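Local coordinates for protein acetone carboxylase alpha subunit (Xanthobacter autotrophicus Py2, PDB 5M45) that forms the alpha subunit of acetone carboxylase, a six-chain assembly, belongs to the hydantoinase B/oxoprolinase family and, in this structure, holds manganese and magnesium ions, at residues G20-T23 against D29-M32; I119-M122 against N126-A129; D630-E635 against K685-K690. All coordinates share one frame; numbering follows the deposited sequence.

Interaction 1: G20-T23 against D29-M32; sequences GGET and DRLM
Glu22 and Arg30 meet mainly through their charged ends, carboxylate against guanidinium, and no other pair of residues touches between 20-23 and 29-32. The close part of the contact is a two-point, side-on salt bridge. Arg30 NE lies 2.9 Å from Glu22 OE2, and Arg30 NH2 lies 2.9 Å from Glu22 OE1. Both N-H groups point almost straight at their oxygens. Each oxygen sits in the guanidinium plane and is met on its syn side, although the nitrogens stand somewhat out of the carboxylate plane, the two flat groups being turned 28° apart. Two bonds, one to each oxygen, limit the rotation of the carboxylate against the guanidinium. Arg30 reaches the site by sending CG anti to its own backbone N (chi1 171°) and then bending at chi3, which swings the NE edge round to face Glu22. Thr23 is the N-cap of helix 24-38, its OG1 accepting from Glu26 N, so the bridge ties the loop leading into the helix to a residue almost two turns along that same helix. Glu22 OE1 has a further partner in His27 ND1, also on this helix, so OE1 is shared between Arg30 NH2 and His27 ND1. Away from these charged groups the contact is loose: the nearest CA atoms, of Glu22 and Arg30, are 9.8 Å apart, and the two segments bury just 89 Å² between them. Arg30 is exposed and Glu22 partly so, which leaves the bridge on the solvent-facing surface of the subunit.

Interaction 2: I119-M122 against N126-A129; sequences IKYM and NWEA. With AE4 (3,6,9,12,15-pentaoxaheptadecan-1-ol), chain P.
Met122 lays its side chain over the indole of Trp127, and the contact can be followed atom by atom. CB starts beside the root of the indole, 3.8 Å from Trp127 CG. With chi1 at -64°, Met122 CG is anti to the carbonyl carbon and stands over the five-membered ring, 3.6 Å from its centroid and 10° off the normal, a CH-pi contact. The sulfur goes on obliquely to the rim, SD lying 3.4 Å from Trp127 CD1, and makes the Met-aromatic contact; the bend at chi3 then turns CE off. Tyr121 meets the six-membered ring in an offset edge-to-face pair, its CE2 lying 4.0 Å from Trp127 CH2 with the planes at 70°. Backbone bonds hold the turn after helix 111-124: Trp127 N donates to Met122 O, 3.1 Å away, and a water bridges the same oxygen to Glu128 N. Asn126 OD1 accepts from Ala129 N in an Asx motif. On another side of the helix Lys120 points into the ligand pocket, where NZ donates to O19 of 3,6,9,12,15-pentaoxaheptadecan-1-ol at 2.9 Å and forms a salt bridge with Asp100. The chemistry thus divides: a backbone hydrogen bond, a bridging water and dispersion with ring contacts join the helix to its following turn, and Cys203 O satisfies the indole N-H within the chain, whereas the Tyr121 hydroxyl, bonded to His218 and Arg222 of the second subunit, and the edge-to-face contact of Trp127 with that same His218 carry this buried cluster into the subunit interface.

Interaction 3: D630-E635 against K685-K690; sequences DPLDRE and KDRLAK
The nearest CA atoms, of Leu632 and Arg687, are 11.5 Å apart, so a short 3-10 turn at 631-633 and the last turns of helix 673-690 are joined by side chains alone. Arg687 spans most of the gap: its chain is extended from CG to NE and presents the guanidinium end-on to the carboxylate of Asp630. Arg687 NH2 donates to Asp630 OD1 at 2.8 Å, and Arg687 NH1 to Asp630 OD2 at 2.9 Å. The N-H groups aim closely at the oxygens, and the two flat groups are nearly coplanar, their planes 24° apart. Asp630 also begins an Asx turn, because its OD1 accepts from Leu632 N, 3.0 Å away, from above the carboxylate plane. One oxygen therefore serves both the turn and the arginine, and the turn helps set the carboxylate in place; with CG anti to the backbone N (chi1 -171°), that carboxylate is directed toward the helix. Leu632 adds an apolar lid: its CD2 rests over one face of the Arg687 guanidinium, 3.9 Å from NH1 and offset toward the rim. The Leu632 side chain also packs on Arg680, Ile683 and Arg684 of the same helix. Asp630, Leu632 and Arg687 are all buried, and the ion pair has further partners in a chain of another protein, whose backbone hydrogen-bonds to both Arg687 NH1 and Asp630 OD2. With the positive guanidinium so near, Asp630 probably stays ionised despite its burial, and an aromatic side chain of that other protein also packs on Arg687.

Interactions 1 and 2 are neighbours, with centres 13 Å apart, and they touch where Thr23 CB meets Glu128 OE1 at 3.5 Å; Glu128 OE1 also accepts from Leu24 N at the start of helix 24-38. Interaction 3 lies across the centre of the chain, about 60 Å from interaction 2 between centres. Interactions 1 and 3 are both arginine-carboxylate bridges, side-on at the surface in the first, end-on and buried in the third. Interaction 2, also buried, combines a backbone hydrogen bond with aromatic and sulfur contacts and has no ion pair between its segments. Interactions 1 and 2 each join a helix to its own flanking loop, whereas 630-635 and 685-690 are distant in sequence.

Interaction 1: G20-T23 against D29-M32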
loop_
_atom_site.group_PDB
_atom_site.type_symbol
_atom_site.label_atom_id
_atom_site.label_comp_id
_atom_site.label_asym_id
_atom_site.label_seq_id
_atom_site.Cartn_x
_atom_site.Cartn_y
_atom_site.Cartn_z
ATOM N N GLY A 20 37.359 -10.894 5.678
ATOM C CA GLY A 20 38.523 -10.548 4.848
ATOM C C GLY A 20 38.611 -9.063 4.454
ATOM O O GLY A 20 39.676 -8.611 4.033
ATOM N N GLY A 21 37.508 -8.311 4.560
ATOM C CA GLY A 21 37.521 -6.860 4.346
ATOM C C GLY A 21 36.936 -6.317 3.051
ATOM O O GLY A 21 36.895 -5.089 2.851
ATOM N N GLU A 22 36.503 -7.187 2.150
ATOM C CA GLU A 22 35.793 -6.707 0.967
ATOM C C GLU A 22 34.417 -6.150 1.358
ATOM O O GLU A 22 33.782 -6.652 2.294
ATOM C CB GLU A 22 35.599 -7.842 -0.029
ATOM C CG GLU A 22 36.878 -8.365 -0.672
ATOM C CD GLU A 22 36.586 -9.596 -1.501
ATOM O OE1 GLU A 22 36.151 -10.637 -0.911
ATOM O OE2 GLU A 22 36.741 -9.520 -2.743
ATOM N N THR A 23 33.945 -5.144 0.636
ATOM C CA THR A 23 32.496 -4.816 0.684
ATOM C C THR A 23 31.664 -5.969 0.068
ATOM O O THR A 23 32.187 -6.811 -0.679
ATOM C CB THR A 23 32.135 -3.500 -0.089
ATOM O OG1 THR A 23 32.375 -3.659 -1.505
ATOM C CG2 THR A 23 32.945 -2.315 0.442
ATOM N N ASP A 29 31.131 -9.136 -7.013
ATOM C CA ASP A 29 31.682 -8.837 -8.348
ATOM C C ASP A 29 32.910 -9.721 -8.698
ATOM O O ASP A 29 33.036 -10.169 -9.853
ATOM C CB ASP A 29 32.015 -7.347 -8.513
ATOM C CG ASP A 29 30.765 -6.441 -8.620
ATOM O OD1 ASP A 29 29.607 -6.905 -8.730
ATOM O OD2 ASP A 29 30.931 -5.210 -8.565
ATOM N N ARG A 30 33.788 -9.968 -7.710
ATOM C CA ARG A 30 34.976 -10.827 -7.882
ATOM C C ARG A 30 34.535 -12.253 -8.215
ATOM O O ARG A 30 35.034 -12.865 -9.157
ATOM C CB ARG A 30 35.885 -10.805 -6.621
ATOM C CG ARG A 30 37.019 -11.829 -6.649
ATOM C CD ARG A 30 38.052 -11.664 -5.536
ATOM N NE ARG A 30 37.447 -11.883 -4.208
ATOM C CZ ARG A 30 37.293 -13.061 -3.594
ATOM N NH1 ARG A 30 37.643 -14.187 -4.148
ATOM N NH2 ARG A 30 36.793 -13.115 -2.353
ATOM N N LEU A 31 33.569 -12.760 -7.470
ATOM C CA LEU A 31 33.048 -14.110 -7.701
ATOM C C LEU A 31 32.327 -14.280 -9.048
ATOM O O LEU A 31 32.499 -15.308 -9.719
ATOM C CB LEU A 31 32.148 -14.542 -6.548
ATOM C CG LEU A 31 32.782 -14.555 -5.148
ATOM C CD1 LEU A 31 31.730 -15.023 -4.129
ATOM C CD2 LEU A 31 33.992 -15.435 -5.063
ATOM N N MET A 32 31.540 -13.290 -9.446
ATOM C CA MET A 32 30.832 -13.359 -10.732
ATOM C C MET A 32 31.810 -13.287 -11.930
ATOM O O MET A 32 31.626 -13.985 -12.939
ATOM C CB MET A 32 29.737 -12.275 -10.846
ATOM C CG MET A 32 28.588 -12.400 -9.835
ATOM S SD MET A 32 27.658 -13.964 -9.849
ATOM C CE MET A 32 28.591 -14.898 -8.615
#

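Interaction 2: I119-M122 against N126-A129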
loop_
_atom_site.group_PDB
_atom_site.type_symbol
_atom_site.label_atom_id
_atom_site.label_comp_id
_atom_site.label_asym_id
_atom_site.label_seq_id
_atom_site.Cartn_x
_atom_site.Cartn_y
_atom_site.Cartn_z
ATOM N N ILE A 119 18.638 -10.450 -1.609
ATOM C CA ILE A 119 19.956 -10.188 -1.020
ATOM C C ILE A 119 20.880 -9.501 -2.073
ATOM O O ILE A 119 21.537 -8.504 -1.768
ATOM C CB ILE A 119 20.603 -11.485 -0.491
ATOM C CG1 ILE A 119 19.871 -11.994 0.749
ATOM C CG2 ILE A 119 22.077 -11.263 -0.135
ATOM C CD1 ILE A 119 20.070 -13.473 1.060
ATOM N N LYS A 120 20.875 -10.009 -3.309
ATOM C CA LYS A 120 21.721 -9.426 -4.349
ATOM C C LYS A 120 21.306 -7.971 -4.708
ATOM O O LYS A 120 22.169 -7.137 -5.027
ATOM C CB LYS A 120 21.771 -10.338 -5.588
ATOM C CG LYS A 120 22.484 -11.658 -5.320
ATOM C CD LYS A 120 22.179 -12.749 -6.349
ATOM C CE LYS A 120 22.636 -14.106 -5.848
ATOM N NZ LYS A 120 22.405 -15.195 -6.811
ATOM N N TYR A 121 20.005 -7.660 -4.647
ATOM C CA TYR A 121 19.545 -6.280 -4.803
ATOM C C TYR A 121 20.162 -5.349 -3.713
ATOM O O TYR A 121 20.605 -4.227 -4.008
ATOM C CB TYR A 121 18.005 -6.193 -4.785
ATOM C CG TYR A 121 17.452 -4.808 -5.089
ATOM C CD1 TYR A 121 17.254 -4.394 -6.408
ATOM C CD2 TYR A 121 17.155 -3.904 -4.077
ATOM C CE1 TYR A 121 16.746 -3.131 -6.699
ATOM C CE2 TYR A 121 16.634 -2.629 -4.358
ATOM C CZ TYR A 121 16.439 -2.244 -5.663
ATOM O OH TYR A 121 15.960 -1.009 -5.970
ATOM N N MET A 122 20.151 -5.799 -2.467
ATOM C CA MET A 122 20.817 -5.064 -1.366
ATOM C C MET A 122 22.306 -4.872 -1.612
ATOM O O MET A 122 22.860 -3.779 -1.386
ATOM C CB MET A 122 20.560 -5.731 0.014
ATOM C CG MET A 122 19.080 -5.737 0.449
ATOM S SD MET A 122 18.772 -6.194 2.171
ATOM C CE MET A 122 18.807 -7.967 2.124
ATOM N N ASN A 126 23.913 -0.871 -2.520
ATOM C CA ASN A 126 24.701 -0.265 -1.444
ATOM C C ASN A 126 23.906 -0.060 -0.148
ATOM O O ASN A 126 24.056 0.963 0.559
ATOM C CB ASN A 126 25.389 1.015 -1.917
ATOM C CG ASN A 126 26.601 1.396 -1.054
ATOM O OD1 ASN A 126 27.043 0.643 -0.210
ATOM N ND2 ASN A 126 27.155 2.566 -1.320
ATOM N N TRP A 127 23.113 -1.071 0.189
ATOM C CA TRP A 127 22.540 -1.195 1.517
ATOM C C TRP A 127 23.628 -1.169 2.608
ATOM O O TRP A 127 23.352 -0.753 3.739
ATOM C CB TRP A 127 21.734 -2.488 1.652
ATOM C CG TRP A 127 20.229 -2.365 1.642
ATOM C CD1 TRP A 127 19.391 -2.870 2.596
ATOM C CD2 TRP A 127 19.387 -1.773 0.650
ATOM N NE1 TRP A 127 18.087 -2.603 2.283
ATOM C CE2 TRP A 127 18.035 -1.955 1.083
ATOM C CE3 TRP A 127 19.614 -1.098 -0.540
ATOM C CZ2 TRP A 127 16.936 -1.483 0.361
ATOM C CZ3 TRP A 127 18.505 -0.633 -1.283
ATOM C CH2 TRP A 127 17.180 -0.829 -0.806
ATOM N N GLU A 128 24.847 -1.631 2.276
ATOM C CA GLU A 128 25.960 -1.603 3.245
ATOM C C GLU A 128 26.244 -0.185 3.773
ATOM O O GLU A 128 26.480 -0.032 4.977
ATOM C CB GLU A 128 27.238 -2.225 2.615
ATOM C CG GLU A 128 28.472 -2.259 3.501
ATOM C CD GLU A 128 29.587 -3.156 2.943
ATOM O OE1 GLU A 128 29.318 -3.870 1.918
ATOM O OE2 GLU A 128 30.724 -3.138 3.519
ATOM N N ALA A 129 26.203 0.829 2.918
ATOM C CA ALA A 129 26.449 2.205 3.355
ATOM C C ALA A 129 25.190 2.868 3.954
ATOM O O ALA A 129 25.340 3.708 4.817
ATOM C CB ALA A 129 26.997 3.060 2.212
HETATM C C2 AE4 P . 26.938 -16.210 -19.859
HETATM C C3 AE4 P . 27.291 -15.260 -18.716
HETATM O O4 AE4 P . 27.630 -16.024 -17.554
HETATM C C5 AE4 P . 28.399 -15.332 -16.557
HETATM C C6 AE4 P . 28.118 -15.906 -15.164
HETATM O O7 AE4 P . 27.362 -15.006 -14.337
HETATM C C8 AE4 P . 25.991 -14.892 -14.747
HETATM C C9 AE4 P . 25.293 -13.862 -13.876
HETATM C C11 AE4 P . 23.303 -14.921 -13.028
HETATM O O10 AE4 P . 24.653 -14.532 -12.789
HETATM C C12 AE4 P . 23.111 -16.350 -12.549
HETATM O O13 AE4 P . 22.798 -16.375 -11.155
HETATM C C14 AE4 P . 22.063 -17.538 -10.796
HETATM C C15 AE4 P . 21.929 -17.619 -9.279
HETATM O O16 AE4 P . 20.993 -16.628 -8.856
HETATM C C17 AE4 P . 19.676 -17.117 -8.630
HETATM C C18 AE4 P . 18.866 -15.984 -8.011
HETATM O O19 AE4 P . 19.502 -15.540 -6.791
HETATM O O HOH W 1 25.670 -3.231 -0.159
#

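Interaction 3: D630-E635 against K685-K690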
loop_
_atom_site.group_PDB
_atom_site.type_symbol
_atom_site.label_atom_id
_atom_site.label_comp_id
_atom_site.label_asym_id
_atom_site.label_seq_id
_atom_site.Cartn_x
_atom_site.Cartn_y
_atom_site.Cartn_z
ATOM N N ASP A 630 -1.265 -43.544 -26.764
ATOM C CA ASP A 630 -2.561 -43.732 -27.427
ATOM C C ASP A 630 -3.556 -44.428 -26.492
ATOM O O ASP A 630 -3.292 -45.539 -26.066
ATOM C CB ASP A 630 -2.354 -44.588 -28.705
ATOM C CG ASP A 630 -3.607 -44.676 -29.614
ATOM O OD1 ASP A 630 -4.721 -44.320 -29.185
ATOM O OD2 ASP A 630 -3.444 -45.122 -30.789
ATOM N N PRO A 631 -4.728 -43.806 -26.216
ATOM C CA PRO A 631 -5.732 -44.471 -25.355
ATOM C C PRO A 631 -6.193 -45.818 -25.872
ATOM O O PRO A 631 -6.653 -46.652 -25.098
ATOM C CB PRO A 631 -6.930 -43.506 -25.407
ATOM C CG PRO A 631 -6.339 -42.181 -25.716
ATOM C CD PRO A 631 -5.171 -42.456 -26.616
ATOM N N LEU A 632 -6.073 -46.040 -27.186
ATOM C CA LEU A 632 -6.438 -47.345 -27.758
ATOM C C LEU A 632 -5.511 -48.505 -27.331
ATOM O O LEU A 632 -5.838 -49.681 -27.543
ATOM C CB LEU A 632 -6.498 -47.244 -29.311
ATOM C CG LEU A 632 -7.763 -47.818 -29.942
ATOM C CD1 LEU A 632 -8.967 -46.973 -29.574
ATOM C CD2 LEU A 632 -7.589 -47.820 -31.450
ATOM N N ASP A 633 -4.355 -48.170 -26.752
ATOM C CA ASP A 633 -3.450 -49.147 -26.183
ATOM C C ASP A 633 -3.606 -49.353 -24.674
ATOM O O ASP A 633 -2.881 -50.171 -24.108
ATOM C CB ASP A 633 -2.011 -48.795 -26.535
ATOM C CG ASP A 633 -1.744 -48.964 -28.078
ATOM O OD1 ASP A 633 -2.320 -49.875 -28.671
ATOM O OD2 ASP A 633 -1.033 -48.167 -28.735
ATOM N N ARG A 634 -4.540 -48.652 -24.012
ATOM C CA ARG A 634 -4.726 -48.846 -22.579
ATOM C C ARG A 634 -5.231 -50.264 -22.308
ATOM O O ARG A 634 -6.020 -50.786 -23.077
ATOM C CB ARG A 634 -5.705 -47.842 -21.983
ATOM C CG ARG A 634 -5.890 -47.945 -20.457
ATOM C CD ARG A 634 -6.400 -46.636 -19.922
ATOM N NE ARG A 634 -6.665 -46.537 -18.495
ATOM C CZ ARG A 634 -5.717 -46.431 -17.537
ATOM N NH1 ARG A 634 -4.425 -46.522 -17.836
ATOM N NH2 ARG A 634 -6.068 -46.286 -16.256
ATOM N N GLU A 635 -4.764 -50.861 -21.218
ATOM C CA GLU A 635 -5.236 -52.159 -20.761
ATOM C C GLU A 635 -6.743 -52.136 -20.476
ATOM O O GLU A 635 -7.176 -51.332 -19.640
ATOM C CB GLU A 635 -4.415 -52.597 -19.534
ATOM C CG GLU A 635 -4.381 -54.104 -19.293
ATOM C CD GLU A 635 -3.646 -54.931 -20.426
ATOM O OE1 GLU A 635 -4.334 -55.794 -21.107
ATOM O OE2 GLU A 635 -2.377 -54.739 -20.640
ATOM N N LYS A 685 -10.244 -47.642 -38.245
ATOM C CA LYS A 685 -10.850 -47.224 -39.506
ATOM C C LYS A 685 -11.508 -45.835 -39.476
ATOM O O LYS A 685 -11.382 -45.060 -40.425
ATOM C CB LYS A 685 -11.841 -48.272 -39.992
ATOM C CG LYS A 685 -11.163 -49.585 -40.288
ATOM C CD LYS A 685 -11.869 -50.297 -41.424
ATOM C CE LYS A 685 -12.680 -51.421 -40.895
ATOM N NZ LYS A 685 -11.767 -52.615 -40.844
ATOM N N ASP A 686 -12.196 -45.534 -38.381
ATOM C CA ASP A 686 -12.794 -44.201 -38.202
ATOM C C ASP A 686 -11.746 -43.085 -38.254
ATOM O O ASP A 686 -11.987 -42.024 -38.836
ATOM C CB ASP A 686 -13.492 -44.046 -36.831
ATOM C CG ASP A 686 -14.697 -44.972 -36.634
ATOM O OD1 ASP A 686 -15.278 -45.488 -37.613
ATOM O OD2 ASP A 686 -15.035 -45.144 -35.403
ATOM N N ARG A 687 -10.607 -43.313 -37.604
ATOM C CA ARG A 687 -9.503 -42.343 -37.605
ATOM C C ARG A 687 -9.006 -42.017 -39.011
ATOM O O ARG A 687 -8.754 -40.855 -39.326
ATOM C CB ARG A 687 -8.334 -42.810 -36.719
ATOM C CG ARG A 687 -8.666 -42.830 -35.218
ATOM C CD ARG A 687 -7.655 -43.601 -34.415
ATOM N NE ARG A 687 -7.680 -43.329 -32.970
ATOM C CZ ARG A 687 -6.754 -43.789 -32.106
ATOM N NH1 ARG A 687 -5.716 -44.538 -32.544
ATOM N NH2 ARG A 687 -6.824 -43.490 -30.816
ATOM N N LEU A 688 -8.867 -43.038 -39.841
ATOM C CA LEU A 688 -8.508 -42.830 -41.265
ATOM C C LEU A 688 -9.603 -42.104 -42.060
ATOM O O LEU A 688 -9.293 -41.249 -42.885
ATOM C CB LEU A 688 -8.158 -44.161 -41.935
ATOM C CG LEU A 688 -6.965 -44.876 -41.283
ATOM C CD1 LEU A 688 -6.707 -46.155 -42.058
ATOM C CD2 LEU A 688 -5.699 -44.008 -41.156
ATOM N N ALA A 689 -10.858 -42.417 -41.787
ATOM C CA ALA A 689 -12.010 -41.799 -42.492
ATOM C C ALA A 689 -12.225 -40.302 -42.148
ATOM O O ALA A 689 -12.455 -39.481 -43.043
ATOM C CB ALA A 689 -13.282 -42.588 -42.211
ATOM N N LYS A 690 -12.066 -39.947 -40.871
ATOM C CA LYS A 690 -12.314 -38.587 -40.411
ATOM C C LYS A 690 -11.145 -37.619 -40.626
ATOM O O LYS A 690 -11.361 -36.417 -40.550
ATOM C CB LYS A 690 -12.721 -38.583 -38.926
ATOM C CG LYS A 690 -11.589 -38.833 -37.929
ATOM C CD LYS A 690 -12.044 -38.756 -36.489
ATOM C CE LYS A 690 -12.678 -40.030 -36.003
ATOM N NZ LYS A 690 -12.627 -40.128 -34.526
#